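Local coordinates for protein coatomer subunit delta (Saccharomyces cerevisiae, PDB 5FJZ) that binds Dsl1 through its mu-homology domain and, as a subunit of the COPI coat, probably serves retrograde Golgi-to-ER transport of dilysine-tagged proteins, at residues S36-L42 with L107-A113; I159-P163 with F207-A211. All coordinates share one frame. Numbering follows the deposited sequence.

Contact 1: S36-L42 with L107-A113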
loop_
_atom_site.group_PDB
_atom_site.type_symbol
_atom_site.label_atom_id
_atom_site.label_comp_id
_atom_site.label_asym_id
_atom_site.label_seq_id
_atom_site.Cartn_x
_atom_site.Cartn_y
_atom_site.Cartn_z
ATOM N N SER A 36 5.036 19.582 -9.547
ATOM C CA SER A 36 6.062 18.653 -9.815
ATOM C C SER A 36 6.790 18.287 -8.514
ATOM O O SER A 36 6.814 19.028 -7.536
ATOM C CB SER A 36 7.041 19.060 -10.968
ATOM O OG SER A 36 7.651 20.325 -10.711
ATOM N N GLU A 37 7.423 17.133 -8.540
ATOM C CA GLU A 37 8.160 16.625 -7.421
ATOM C C GLU A 37 9.190 15.645 -7.879
ATOM O O GLU A 37 8.906 14.662 -8.588
ATOM C CB GLU A 37 7.231 15.992 -6.398
ATOM C CG GLU A 37 7.958 15.315 -5.216
ATOM C CD GLU A 37 7.061 14.353 -4.437
ATOM O OE1 GLU A 37 6.288 13.553 -5.037
ATOM O OE2 GLU A 37 7.111 14.414 -3.194
ATOM N N LEU A 38 10.428 15.925 -7.521
ATOM C CA LEU A 38 11.566 15.111 -7.837
ATOM C C LEU A 38 12.060 14.416 -6.549
ATOM O O LEU A 38 12.350 15.083 -5.565
ATOM C CB LEU A 38 12.663 15.971 -8.482
ATOM C CG LEU A 38 14.091 15.532 -8.901
ATOM C CD1 LEU A 38 14.976 14.757 -7.846
ATOM C CD2 LEU A 38 14.161 14.818 -10.243
ATOM N N LYS A 39 12.331 13.129 -6.633
ATOM C CA LYS A 39 12.908 12.371 -5.502
ATOM C C LYS A 39 14.118 11.738 -5.906
ATOM O O LYS A 39 14.200 11.190 -7.051
ATOM C CB LYS A 39 11.885 11.331 -5.033
ATOM C CG LYS A 39 10.681 11.951 -4.382
ATOM C CD LYS A 39 9.585 10.897 -4.108
ATOM C CE LYS A 39 9.570 10.424 -2.676
ATOM N NZ LYS A 39 8.183 9.968 -2.304
ATOM N N GLY A 40 15.163 11.792 -5.090
ATOM C CA GLY A 40 16.413 11.099 -5.487
ATOM C C GLY A 40 17.006 10.260 -4.407
ATOM O O GLY A 40 16.772 10.536 -3.259
ATOM N N VAL A 41 17.821 9.302 -4.800
ATOM C CA VAL A 41 18.589 8.513 -3.857
ATOM C C VAL A 41 19.924 8.230 -4.431
ATOM O O VAL A 41 20.076 7.964 -5.660
ATOM C CB VAL A 41 17.788 7.196 -3.457
ATOM C CG1 VAL A 41 17.684 6.213 -4.608
ATOM C CG2 VAL A 41 18.527 6.415 -2.377
ATOM N N LEU A 42 20.942 8.160 -3.561
ATOM C CA LEU A 42 22.246 7.709 -3.880
ATOM C C LEU A 42 22.457 6.345 -3.210
ATOM O O LEU A 42 22.381 6.239 -2.008
ATOM C CB LEU A 42 23.213 8.747 -3.337
ATOM C CG LEU A 42 24.542 8.425 -3.967
ATOM C CD1 LEU A 42 25.411 9.596 -4.261
ATOM C CD2 LEU A 42 25.276 7.517 -3.053
ATOM N N LEU A 107 21.923 8.432 0.866
ATOM C CA LEU A 107 21.525 9.805 0.793
ATOM C C LEU A 107 20.275 9.898 -0.051
ATOM O O LEU A 107 20.156 9.208 -1.088
ATOM C CB LEU A 107 22.684 10.653 0.185
ATOM C CG LEU A 107 22.372 12.131 -0.014
ATOM C CD1 LEU A 107 22.405 12.839 1.345
ATOM C CD2 LEU A 107 23.470 12.737 -0.914
ATOM N N ARG A 108 19.359 10.731 0.352
ATOM C CA ARG A 108 18.108 10.996 -0.368
ATOM C C ARG A 108 17.823 12.498 -0.402
ATOM O O ARG A 108 18.343 13.282 0.417
ATOM C CB ARG A 108 16.923 10.409 0.445
ATOM C CG ARG A 108 16.790 8.932 0.283
ATOM C CD ARG A 108 15.752 8.458 1.285
ATOM N NE ARG A 108 15.306 7.102 0.953
ATOM C CZ ARG A 108 14.557 6.359 1.767
ATOM N NH1 ARG A 108 14.182 6.823 2.976
ATOM N NH2 ARG A 108 14.193 5.143 1.388
ATOM N N TRP A 109 17.043 12.903 -1.393
ATOM C CA TRP A 109 16.682 14.277 -1.618
ATOM C C TRP A 109 15.310 14.331 -2.212
ATOM O O TRP A 109 14.845 13.385 -2.787
ATOM C CB TRP A 109 17.779 15.033 -2.420
ATOM C CG TRP A 109 18.143 14.474 -3.744
ATOM C CD1 TRP A 109 17.688 14.910 -4.970
ATOM C CD2 TRP A 109 19.081 13.441 -3.996
ATOM N NE1 TRP A 109 18.305 14.127 -5.991
ATOM C CE2 TRP A 109 19.198 13.277 -5.401
ATOM C CE3 TRP A 109 19.967 12.710 -3.180
ATOM C CZ2 TRP A 109 19.958 12.322 -5.931
ATOM C CZ3 TRP A 109 20.730 11.781 -3.745
ATOM C CH2 TRP A 109 20.743 11.568 -5.070
ATOM N N ARG A 110 14.666 15.483 -2.086
ATOM C CA ARG A 110 13.356 15.717 -2.626
ATOM C C ARG A 110 13.132 17.195 -2.841
ATOM O O ARG A 110 13.368 17.992 -1.929
ATOM C CB ARG A 110 12.290 15.219 -1.648
ATOM C CG ARG A 110 10.884 15.267 -2.205
ATOM C CD ARG A 110 9.907 14.459 -1.354
ATOM N NE ARG A 110 9.498 15.202 -0.209
ATOM C CZ ARG A 110 8.482 16.052 -0.172
ATOM N NH1 ARG A 110 7.647 16.160 -1.167
ATOM N NH2 ARG A 110 8.183 16.693 0.938
ATOM N N LYS A 111 12.581 17.538 -3.982
ATOM C CA LYS A 111 12.281 18.942 -4.227
ATOM C C LYS A 111 10.998 19.023 -4.950
ATOM O O LYS A 111 10.664 18.142 -5.782
ATOM C CB LYS A 111 13.417 19.609 -5.026
ATOM C CG LYS A 111 13.070 21.042 -5.248
ATOM C CD LYS A 111 14.273 21.895 -5.548
ATOM C CE LYS A 111 13.848 23.301 -5.895
ATOM N NZ LYS A 111 15.055 23.968 -6.363
ATOM N N VAL A 112 10.237 20.063 -4.615
ATOM C CA VAL A 112 8.957 20.309 -5.176
ATOM C C VAL A 112 8.940 21.614 -5.967
ATOM O O VAL A 112 9.655 22.581 -5.659
ATOM C CB VAL A 112 7.778 20.300 -4.186
ATOM C CG1 VAL A 112 7.700 19.012 -3.364
ATOM C CG2 VAL A 112 7.664 21.574 -3.382
ATOM N N ALA A 113 8.014 21.689 -6.890
ATOM C CA ALA A 113 7.803 22.970 -7.581
ATOM C C ALA A 113 6.338 23.139 -7.853
ATOM O O ALA A 113 5.543 22.141 -7.981
ATOM C CB ALA A 113 8.675 23.051 -8.832
#
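Two neighbouring antiparallel strands of the large sheet of the mu-homology domain pair here, the axes of the two segments approaching to 4.6 Å. Backbone groups satisfy one another in hydrogen-bonded pairs: Ser36 N reaches Ala113 O and Ala113 N reaches Ser36 O (both 3.0 Å), Leu38 N meets Lys111 O (2.8 Å) with Lys111 N returning to Leu38 O (2.9 Å), and Gly40 N to Trp109 O (2.8 Å) is answered by Trp109 N to Gly40 O (3.0 Å). Leu42 N donates to Leu107 O (2.8 Å). The intervening Glu37, Lys39 and Val41 bond through their backbones to strand 15-27. Trp109 folds its indole across Gly40, whose CA lies 3.7 Å from the five-membered ring centroid in a CH-pi contact; a CB there would clash. Glu21 satisfies the indole NE1. On the other face, Arg110 NH1 donates to Glu37 OE2 at 2.7 Å in a salt bridge; of a second subunit, Glu26 pairs with Arg110 NH2 and His34 bonds Arg110 O. The face of Trp109, Leu38 and Leu42 is thus mainly apolar, Lys111 NZ, weakly bonded to Ser68, being a polar exception, while opposite it Arg110 engages that subunit and Arg108 a peptide aromatic side chain by cation-pi contact.

Contact 2: I159-P163 with F207-A211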
loop_
_atom_site.group_PDB
_atom_site.type_symbol
_atom_site.label_atom_id
_atom_site.label_comp_id
_atom_site.label_asym_id
_atom_site.label_seq_id
_atom_site.Cartn_x
_atom_site.Cartn_y
_atom_site.Cartn_z
ATOM N N ILE A 159 -3.715 6.138 -22.308
ATOM C CA ILE A 159 -5.003 6.706 -22.298
ATOM C C ILE A 159 -5.914 5.729 -21.591
ATOM O O ILE A 159 -5.989 4.552 -21.992
ATOM C CB ILE A 159 -5.582 6.930 -23.765
ATOM C CG1 ILE A 159 -4.544 7.579 -24.643
ATOM C CG2 ILE A 159 -6.850 7.758 -23.662
ATOM C CD1 ILE A 159 -4.028 8.914 -24.122
ATOM N N PRO A 160 -6.679 6.188 -20.559
ATOM C CA PRO A 160 -7.510 5.284 -19.683
ATOM C C PRO A 160 -8.888 4.822 -20.227
ATOM O O PRO A 160 -9.910 4.879 -19.530
ATOM C CB PRO A 160 -7.678 6.082 -18.443
ATOM C CG PRO A 160 -7.693 7.490 -18.950
ATOM C CD PRO A 160 -6.650 7.538 -20.033
ATOM N N VAL A 161 -8.849 4.242 -21.415
ATOM C CA VAL A 161 -10.037 3.771 -22.085
ATOM C C VAL A 161 -9.665 2.456 -22.701
ATOM O O VAL A 161 -8.482 2.142 -22.871
ATOM C CB VAL A 161 -10.584 4.791 -23.116
ATOM C CG1 VAL A 161 -11.062 6.025 -22.440
ATOM C CG2 VAL A 161 -9.583 5.116 -24.159
ATOM N N PHE A 162 -10.670 1.648 -22.991
ATOM C CA PHE A 162 -10.439 0.347 -23.621
ATOM C C PHE A 162 -11.381 0.247 -24.834
ATOM O O PHE A 162 -12.521 -0.216 -24.666
ATOM C CB PHE A 162 -10.839 -0.805 -22.643
ATOM C CG PHE A 162 -9.961 -0.900 -21.422
ATOM C CD1 PHE A 162 -10.151 -0.025 -20.380
ATOM C CD2 PHE A 162 -8.902 -1.737 -21.393
ATOM C CE1 PHE A 162 -9.302 -0.030 -19.284
ATOM C CE2 PHE A 162 -8.021 -1.736 -20.331
ATOM C CZ PHE A 162 -8.234 -0.894 -19.265
ATOM N N PRO A 163 -10.961 0.736 -25.997
ATOM C CA PRO A 163 -11.986 0.911 -27.031
ATOM C C PRO A 163 -12.278 -0.393 -27.751
ATOM O O PRO A 163 -11.385 -1.224 -27.857
ATOM C CB PRO A 163 -11.347 1.928 -27.994
ATOM C CG PRO A 163 -9.894 1.953 -27.676
ATOM C CD PRO A 163 -9.717 1.495 -26.275
ATOM N N PHE A 207 -3.508 10.664 -32.765
ATOM C CA PHE A 207 -4.272 9.436 -32.990
ATOM C C PHE A 207 -5.710 9.666 -32.793
ATOM O O PHE A 207 -6.119 10.679 -32.199
ATOM C CB PHE A 207 -3.725 8.293 -32.084
ATOM C CG PHE A 207 -3.729 8.661 -30.660
ATOM C CD1 PHE A 207 -2.742 9.506 -30.130
ATOM C CD2 PHE A 207 -4.752 8.331 -29.883
ATOM C CE1 PHE A 207 -2.786 9.898 -28.783
ATOM C CE2 PHE A 207 -4.820 8.738 -28.562
ATOM C CZ PHE A 207 -3.812 9.509 -28.001
ATOM N N THR A 208 -6.518 8.695 -33.245
ATOM C CA THR A 208 -7.891 8.665 -33.012
ATOM C C THR A 208 -8.260 7.440 -32.174
ATOM O O THR A 208 -7.810 6.370 -32.463
ATOM C CB THR A 208 -8.638 8.584 -34.372
ATOM O OG1 THR A 208 -8.262 9.721 -35.183
ATOM C CG2 THR A 208 -10.124 8.667 -34.138
ATOM N N ILE A 209 -9.036 7.667 -31.167
ATOM C CA ILE A 209 -9.396 6.645 -30.201
ATOM C C ILE A 209 -10.832 6.826 -29.819
ATOM O O ILE A 209 -11.324 7.944 -29.669
ATOM C CB ILE A 209 -8.444 6.692 -28.953
ATOM C CG1 ILE A 209 -8.659 5.467 -28.052
ATOM C CG2 ILE A 209 -8.632 7.973 -28.157
ATOM C CD1 ILE A 209 -7.515 5.298 -27.005
ATOM N N GLU A 210 -11.547 5.707 -29.622
ATOM C CA GLU A 210 -12.942 5.730 -29.119
ATOM C C GLU A 210 -13.025 6.014 -27.627
ATOM O O GLU A 210 -12.292 5.415 -26.878
ATOM C CB GLU A 210 -13.627 4.379 -29.319
ATOM C CG GLU A 210 -14.058 4.074 -30.736
ATOM C CD GLU A 210 -14.892 2.803 -30.809
ATOM O OE1 GLU A 210 -14.921 2.026 -29.809
ATOM O OE2 GLU A 210 -15.521 2.586 -31.869
ATOM N N ALA A 211 -13.937 6.896 -27.223
ATOM C CA ALA A 211 -14.263 7.131 -25.858
ATOM C C ALA A 211 -15.671 7.665 -25.802
ATOM O O ALA A 211 -16.134 8.281 -26.762
ATOM C CB ALA A 211 -13.303 8.181 -25.269
#
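In this mu-homology domain, a mainly beta fold, the loop leaving strand 155-159 of the large sheet folds over the end of strand 202-210 of the smaller antiparallel sheet. Apolar contacts hold the two together. Ile209 is the middle of the patch: its CD1 lies 3.5 Å from Val161 CG2 and 4.1 Å from Ile159 CB, and its CG1 lies 3.7 Å from Pro163 CG, so one extended side chain touches Ile159 at the end of the strand and Val161 and Pro163 of the loop. Beside it, Ile159 CD1 reaches Phe207 CZ at 3.9 Å, and Phe207 also packs on Val140 and Ile142 of strand 137-146 and on Ile192 of strand 190-194, which ties the patch into the interior between the sheets. Ala211 adds a looser contact, its CB 4.2 Å from Val161 CG1.

Hydrogen bonding serves the shape of each segment and its other neighbours. Pro160 is the centre of an inverse gamma turn, closed by Val161 N donating to Ile159 O at 2.9 Å; the turn sends Pro160 away from strand 202-210 while Ile159 and Val161 point toward it. Val161 O accepts from Thr190 OG1, and Ile209 bonds through its backbone to Phe138, so both partners are anchored separately.

Phe162 also points away, packing on an aromatic side chain of the bound peptide and on Pro98 of a third subunit. Further along the loop the pyrrolidine ring of Pro163 lies against the aliphatic part of Glu210, with Pro163 CB 3.6 Å from Glu210 CB.

How the contacts relate
Contact 1 lies closer to the middle of the chain, contact 2 well out in the other part of the domain; their centres are 33 Å apart, their nearest atoms about 20 Å, and they do not touch. Both involve the large sheet: contact 1 joins two of its adjacent strands, whereas contact 2 links a loop leaving it to a strand of the smaller sheet. Regular backbone hydrogen bonds and a salt bridge give contact 1 directional chemistry, and one of its faces is partly exposed. Contact 2 is more buried and smaller, 314 against 661 Å², and relies on apolar contact. Bound peptide meets Arg108 in contact 1 and, beside contact 2, Phe162, which points away from strand 202-210.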